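Local coordinates for 3-oxoacyl-[acyl-carrier-protein] synthase 2 (Rickettsia rickettsii, PDB 4JGA), which probably catalyses the condensation of malonyl-acyl carrier protein with a growing acyl chain, the elongation step of bacterial fatty acid synthesis, at residues Thr49-Ile62 / Val221-Asn235. Residues are numbered along the deposited sequence; the frame is centred on the assembly and turned at random.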
loop_
_atom_site.group_PDB
_atom_site.type_symbol
_atom_site.label_atom_id
_atom_site.label_comp_id
_atom_site.label_asym_id
_atom_site.label_seq_id
_atom_site.Cartn_x
_atom_site.Cartn_y
_atom_site.Cartn_z
ATOM N N THR A 49 -10.082 -18.134 22.688
ATOM C CA THR A 49 -9.258 -19.231 22.280
ATOM C C THR A 49 -9.407 -19.449 20.764
ATOM O O THR A 49 -10.503 -19.443 20.225
ATOM C CB THR A 49 -9.643 -20.495 23.067
ATOM O OG1 THR A 49 -9.223 -20.336 24.440
ATOM C CG2 THR A 49 -8.991 -21.724 22.494
ATOM N N ILE A 50 -8.285 -19.625 20.093
ATOM C CA ILE A 50 -8.265 -19.973 18.697
ATOM C C ILE A 50 -8.728 -21.409 18.567
ATOM O O ILE A 50 -8.213 -22.286 19.231
ATOM C CB ILE A 50 -6.840 -19.863 18.112
ATOM C CG1 ILE A 50 -6.406 -18.401 18.114
ATOM C CG2 ILE A 50 -6.773 -20.447 16.697
ATOM C CD1 ILE A 50 -4.917 -18.206 17.961
ATOM N N THR A 51 -9.711 -21.629 17.702
ATOM C CA THR A 51 -10.203 -22.988 17.441
ATOM C C THR A 51 -10.130 -23.432 15.959
ATOM O O THR A 51 -10.168 -24.614 15.698
ATOM C CB THR A 51 -11.651 -23.126 17.928
ATOM O OG1 THR A 51 -12.417 -22.085 17.337
ATOM C CG2 THR A 51 -11.750 -22.995 19.451
ATOM N N GLU A 52 -10.023 -22.509 15.002
ATOM C CA GLU A 52 -10.092 -22.881 13.576
ATOM C C GLU A 52 -8.878 -23.683 13.092
ATOM O O GLU A 52 -8.924 -24.266 12.017
ATOM C CB GLU A 52 -10.224 -21.624 12.677
ATOM N N PHE A 53 -7.785 -23.692 13.854
ATOM C CA PHE A 53 -6.635 -24.486 13.471
ATOM C C PHE A 53 -5.891 -24.928 14.711
ATOM O O PHE A 53 -6.133 -24.429 15.808
ATOM C CB PHE A 53 -5.717 -23.733 12.479
ATOM C CG PHE A 53 -5.211 -22.406 12.988
ATOM C CD1 PHE A 53 -4.077 -22.327 13.777
ATOM C CD2 PHE A 53 -5.876 -21.232 12.684
ATOM C CE1 PHE A 53 -3.613 -21.099 14.241
ATOM C CE2 PHE A 53 -5.407 -19.997 13.141
ATOM C CZ PHE A 53 -4.277 -19.939 13.926
ATOM N N ASP A 54 -4.990 -25.873 14.515
ATOM C CA ASP A 54 -4.284 -26.523 15.603
ATOM C C ASP A 54 -3.227 -25.607 16.202
ATOM O O ASP A 54 -2.310 -25.194 15.519
ATOM C CB ASP A 54 -3.664 -27.829 15.068
ATOM C CG ASP A 54 -2.844 -28.580 16.096
ATOM O OD1 ASP A 54 -2.785 -28.209 17.286
ATOM O OD2 ASP A 54 -2.217 -29.559 15.672
ATOM N N THR A 55 -3.362 -25.283 17.480
ATOM C CA THR A 55 -2.423 -24.394 18.143
ATOM C C THR A 55 -1.575 -25.126 19.176
ATOM O O THR A 55 -0.895 -24.497 19.973
ATOM C CB THR A 55 -3.149 -23.246 18.879
ATOM O OG1 THR A 55 -3.962 -23.781 19.909
ATOM C CG2 THR A 55 -3.986 -22.425 17.949
ATOM N N SER A 56 -1.606 -26.452 19.174
ATOM C CA SER A 56 -0.869 -27.201 20.171
ATOM C C SER A 56 0.632 -26.890 20.176
ATOM O O SER A 56 1.237 -27.000 21.224
ATOM C CB SER A 56 -1.083 -28.701 19.987
ATOM O OG SER A 56 -0.764 -29.059 18.666
ATOM N N LYS A 57 1.220 -26.475 19.038
ATOM C CA LYS A 57 2.656 -26.110 18.986
ATOM C C LYS A 57 2.892 -24.609 19.028
ATOM O O LYS A 57 4.028 -24.177 18.899
ATOM C CB LYS A 57 3.359 -26.662 17.720
ATOM N N LEU A 58 1.844 -23.808 19.184
ATOM C CA LEU A 58 1.988 -22.353 19.241
ATOM C C LEU A 58 1.924 -21.841 20.668
ATOM O O LEU A 58 1.025 -22.201 21.423
ATOM C CB LEU A 58 0.889 -21.693 18.430
ATOM C CG LEU A 58 0.991 -21.970 16.935
ATOM C CD1 LEU A 58 -0.263 -21.476 16.233
ATOM C CD2 LEU A 58 2.266 -21.330 16.377
ATOM N N ALA A 59 2.888 -21.001 21.026
ATOM C CA ALA A 59 2.991 -20.472 22.376
ATOM C C ALA A 59 1.889 -19.476 22.695
ATOM O O ALA A 59 1.548 -19.281 23.857
ATOM C CB ALA A 59 4.345 -19.828 22.576
ATOM N N CYS A 60 1.336 -18.821 21.673
ATOM C CA CYS A 60 0.139 -17.970 21.839
ATOM C C CYS A 60 -1.068 -18.665 21.225
ATOM O O CYS A 60 -1.018 -19.100 20.099
ATOM C CB CYS A 60 0.321 -16.607 21.186
ATOM S SG CYS A 60 -1.141 -15.539 21.371
ATOM N N LYS A 61 -2.134 -18.805 22.005
ATOM C CA LYS A 61 -3.257 -19.652 21.633
ATOM C C LYS A 61 -4.559 -18.866 21.572
ATOM O O LYS A 61 -5.629 -19.452 21.496
ATOM C CB LYS A 61 -3.392 -20.800 22.645
ATOM C CG LYS A 61 -2.180 -21.724 22.670
ATOM C CD LYS A 61 -2.223 -22.691 23.841
ATOM C CE LYS A 61 -0.871 -23.346 24.035
ATOM N NZ LYS A 61 -0.496 -24.223 22.892
ATOM N N ILE A 62 -4.459 -17.538 21.597
ATOM C CA ILE A 62 -5.648 -16.682 21.726
ATOM C C ILE A 62 -5.609 -15.558 20.702
ATOM O O ILE A 62 -4.563 -15.246 20.163
ATOM C CB ILE A 62 -5.740 -16.042 23.123
ATOM C CG1 ILE A 62 -4.470 -15.229 23.435
ATOM C CG2 ILE A 62 -5.976 -17.119 24.182
ATOM C CD1 ILE A 62 -4.569 -14.311 24.652
ATOM N N VAL A 221 0.547 -16.317 13.397
ATOM C CA VAL A 221 0.779 -16.378 14.823
ATOM C C VAL A 221 2.229 -16.796 15.082
ATOM O O VAL A 221 2.890 -16.226 15.927
ATOM C CB VAL A 221 -0.201 -17.360 15.529
ATOM C CG1 VAL A 221 0.108 -17.455 17.014
ATOM C CG2 VAL A 221 -1.651 -16.912 15.304
ATOM N N ALA A 222 2.703 -17.829 14.368
ATOM C CA ALA A 222 4.090 -18.281 14.539
ATOM C C ALA A 222 5.057 -17.118 14.274
ATOM O O ALA A 222 6.017 -16.922 15.011
ATOM C CB ALA A 222 4.396 -19.437 13.611
ATOM N N GLY A 223 4.752 -16.318 13.257
ATOM C CA GLY A 223 5.554 -15.129 12.921
ATOM C C GLY A 223 5.692 -14.140 14.039
ATOM O O GLY A 223 6.802 -13.739 14.410
ATOM N N PHE A 224 4.566 -13.792 14.641
ATOM C CA PHE A 224 4.564 -12.817 15.731
ATOM C C PHE A 224 5.116 -13.384 17.018
ATOM O O PHE A 224 5.775 -12.661 17.780
ATOM C CB PHE A 224 3.175 -12.189 15.912
ATOM C CG PHE A 224 2.855 -11.152 14.868
ATOM C CD1 PHE A 224 3.441 -9.903 14.927
ATOM C CD2 PHE A 224 2.031 -11.443 13.795
ATOM C CE1 PHE A 224 3.180 -8.958 13.963
ATOM C CE2 PHE A 224 1.753 -10.495 12.820
ATOM C CZ PHE A 224 2.334 -9.240 12.903
ATOM N N VAL A 225 4.903 -14.683 17.257
ATOM C CA VAL A 225 5.531 -15.325 18.395
ATOM C C VAL A 225 7.039 -15.237 18.224
ATOM O O VAL A 225 7.763 -14.895 19.183
ATOM C CB VAL A 225 5.077 -16.804 18.554
ATOM C CG1 VAL A 225 5.980 -17.575 19.531
ATOM C CG2 VAL A 225 3.625 -16.853 18.994
ATOM N N ALA A 226 7.532 -15.513 17.006
ATOM C CA ALA A 226 8.989 -15.558 16.784
ATOM C C ALA A 226 9.604 -14.155 16.899
ATOM O O ALA A 226 10.709 -14.014 17.351
ATOM C CB ALA A 226 9.322 -16.185 15.436
ATOM N N ALA A 227 8.848 -13.121 16.529
ATOM C CA ALA A 227 9.262 -11.739 16.758
ATOM C C ALA A 227 9.156 -11.323 18.217
ATOM O O ALA A 227 9.436 -10.187 18.527
ATOM C CB ALA A 227 8.421 -10.813 15.912
ATOM N N ARG A 228 8.718 -12.239 19.092
ATOM C CA ARG A 228 8.506 -11.990 20.516
ATOM C C ARG A 228 7.525 -10.830 20.742
ATOM O O ARG A 228 7.621 -10.114 21.716
ATOM C CB ARG A 228 9.865 -11.772 21.254
ATOM C CG ARG A 228 10.953 -12.847 21.000
ATOM C CD ARG A 228 12.375 -12.412 21.433
ATOM N NE ARG A 228 12.822 -11.223 20.668
ATOM C CZ ARG A 228 13.351 -11.229 19.430
ATOM N NH1 ARG A 228 13.586 -12.373 18.749
ATOM N NH2 ARG A 228 13.656 -10.056 18.857
ATOM N N ALA A 229 6.555 -10.669 19.860
ATOM C CA ALA A 229 5.584 -9.570 19.963
ATOM C C ALA A 229 4.327 -9.907 20.803
ATOM O O ALA A 229 3.638 -8.995 21.271
ATOM C CB ALA A 229 5.145 -9.188 18.574
ATOM N N LEU A 230 4.023 -11.200 20.976
ATOM C CA LEU A 230 2.725 -11.615 21.532
ATOM C C LEU A 230 2.721 -11.988 23.003
ATOM O O LEU A 230 3.667 -12.619 23.494
ATOM C CB LEU A 230 2.140 -12.789 20.734
ATOM C CG LEU A 230 1.963 -12.612 19.231
ATOM C CD1 LEU A 230 1.157 -13.772 18.637
ATOM C CD2 LEU A 230 1.269 -11.289 18.879
ATOM N N CYS A 231 1.628 -11.664 23.697
ATOM C CA CYS A 231 1.373 -12.246 25.025
ATOM C C CYS A 231 1.186 -13.777 24.967
ATOM O O CYS A 231 0.283 -14.280 24.300
ATOM C CB CYS A 231 0.114 -11.643 25.658
ATOM S SG CYS A 231 -0.127 -12.192 27.340
ATOM N N THR A 232 2.022 -14.517 25.691
ATOM C CA THR A 232 1.942 -15.975 25.690
ATOM C C THR A 232 1.641 -16.532 27.088
ATOM O O THR A 232 1.598 -17.734 27.256
ATOM C CB THR A 232 3.231 -16.623 25.157
ATOM O OG1 THR A 232 4.316 -16.250 25.983
ATOM C CG2 THR A 232 3.547 -16.165 23.724
ATOM N N LYS A 233 1.398 -15.650 28.051
ATOM C CA LYS A 233 1.199 -16.013 29.440
ATOM C C LYS A 233 -0.286 -16.028 29.928
ATOM O O LYS A 233 -0.558 -16.419 31.058
ATOM C CB LYS A 233 2.024 -15.051 30.338
ATOM N N TYR A 234 -1.241 -15.611 29.106
ATOM C CA TYR A 234 -2.647 -15.608 29.531
ATOM C C TYR A 234 -3.522 -16.506 28.651
ATOM O O TYR A 234 -4.724 -16.225 28.494
ATOM C CB TYR A 234 -3.211 -14.189 29.494
ATOM C CG TYR A 234 -2.830 -13.308 30.669
ATOM C CD1 TYR A 234 -1.621 -12.629 30.671
ATOM C CD2 TYR A 234 -3.686 -13.135 31.748
ATOM C CE1 TYR A 234 -1.255 -11.818 31.722
ATOM C CE2 TYR A 234 -3.344 -12.306 32.808
ATOM C CZ TYR A 234 -2.122 -11.648 32.779
ATOM O OH TYR A 234 -1.759 -10.836 33.807
ATOM N N ASN A 235 -2.970 -17.594 28.111
ATOM C CA ASN A 235 -3.759 -18.504 27.264
ATOM C C ASN A 235 -4.960 -19.150 27.988
ATOM O O ASN A 235 -5.972 -19.452 27.347
ATOM C CB ASN A 235 -2.896 -19.614 26.671
ATOM C CG ASN A 235 -1.913 -19.104 25.632
ATOM O OD1 ASN A 235 -2.181 -18.152 24.879
ATOM N ND2 ASN A 235 -0.778 -19.770 25.550
HETATM O O HOH W 1 -6.430 -20.429 24.963
#
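Asn235 and the backbone of Ala59 and Lys61 hold each other by two hydrogen bonds. The Asn235 amide works as donor and acceptor at once. ND2 gives a hydrogen to Ala59 O at 2.9 Å, nearly straight at 164°, and the oxygen lies in the amide plane. OD1 takes the hydrogen of Lys61 N at 2.9 Å, with the donor well above the carbonyl plane. Both ends of the amide are thus engaged, which should fix its rotation.

The Lys61 side chain crosses that of Asn235 at about a right angle. Lys61 CB lies 3.7 Å from Asn235 OD1. CG and CD run on past Asn235 ND2, with CD 3.7 Å from it, and CE stays beside it. A bend at chi4 (-66°) then turns NZ back into its own loop, where it donates to Thr55 O and Leu58 O. Leu58 N, closing a type I turn, also reaches Thr55 O, from the face of its plane opposite to Lys61 NZ.

The loop links strands 47-49 and 62-64 of a two-stranded antiparallel sheet. It packs on the last turns of helix 218-226, which ends in a Schellman motif at Arg228, within the thiolase-like N-terminal half of the synthase. Leu58 straddles two helix residues: CD1 meets Val221 CG1, and CD2 meets Ala222 CB at 4.0 Å. Val221 CG2 sits at the edge of the Phe53 ring. Cys60 CB touches both Val225 CG2 and Leu230 CD1, 3.9 Å from the latter. With SG anti to the backbone N (chi1 180°), the sulfur comes near Cys231 O. Gly149 of the second subunit packs on Leu58 and Ala222. Away from the helix a water joins Thr49 OG1 to Asn235 O, donating to the latter at 2.6 Å.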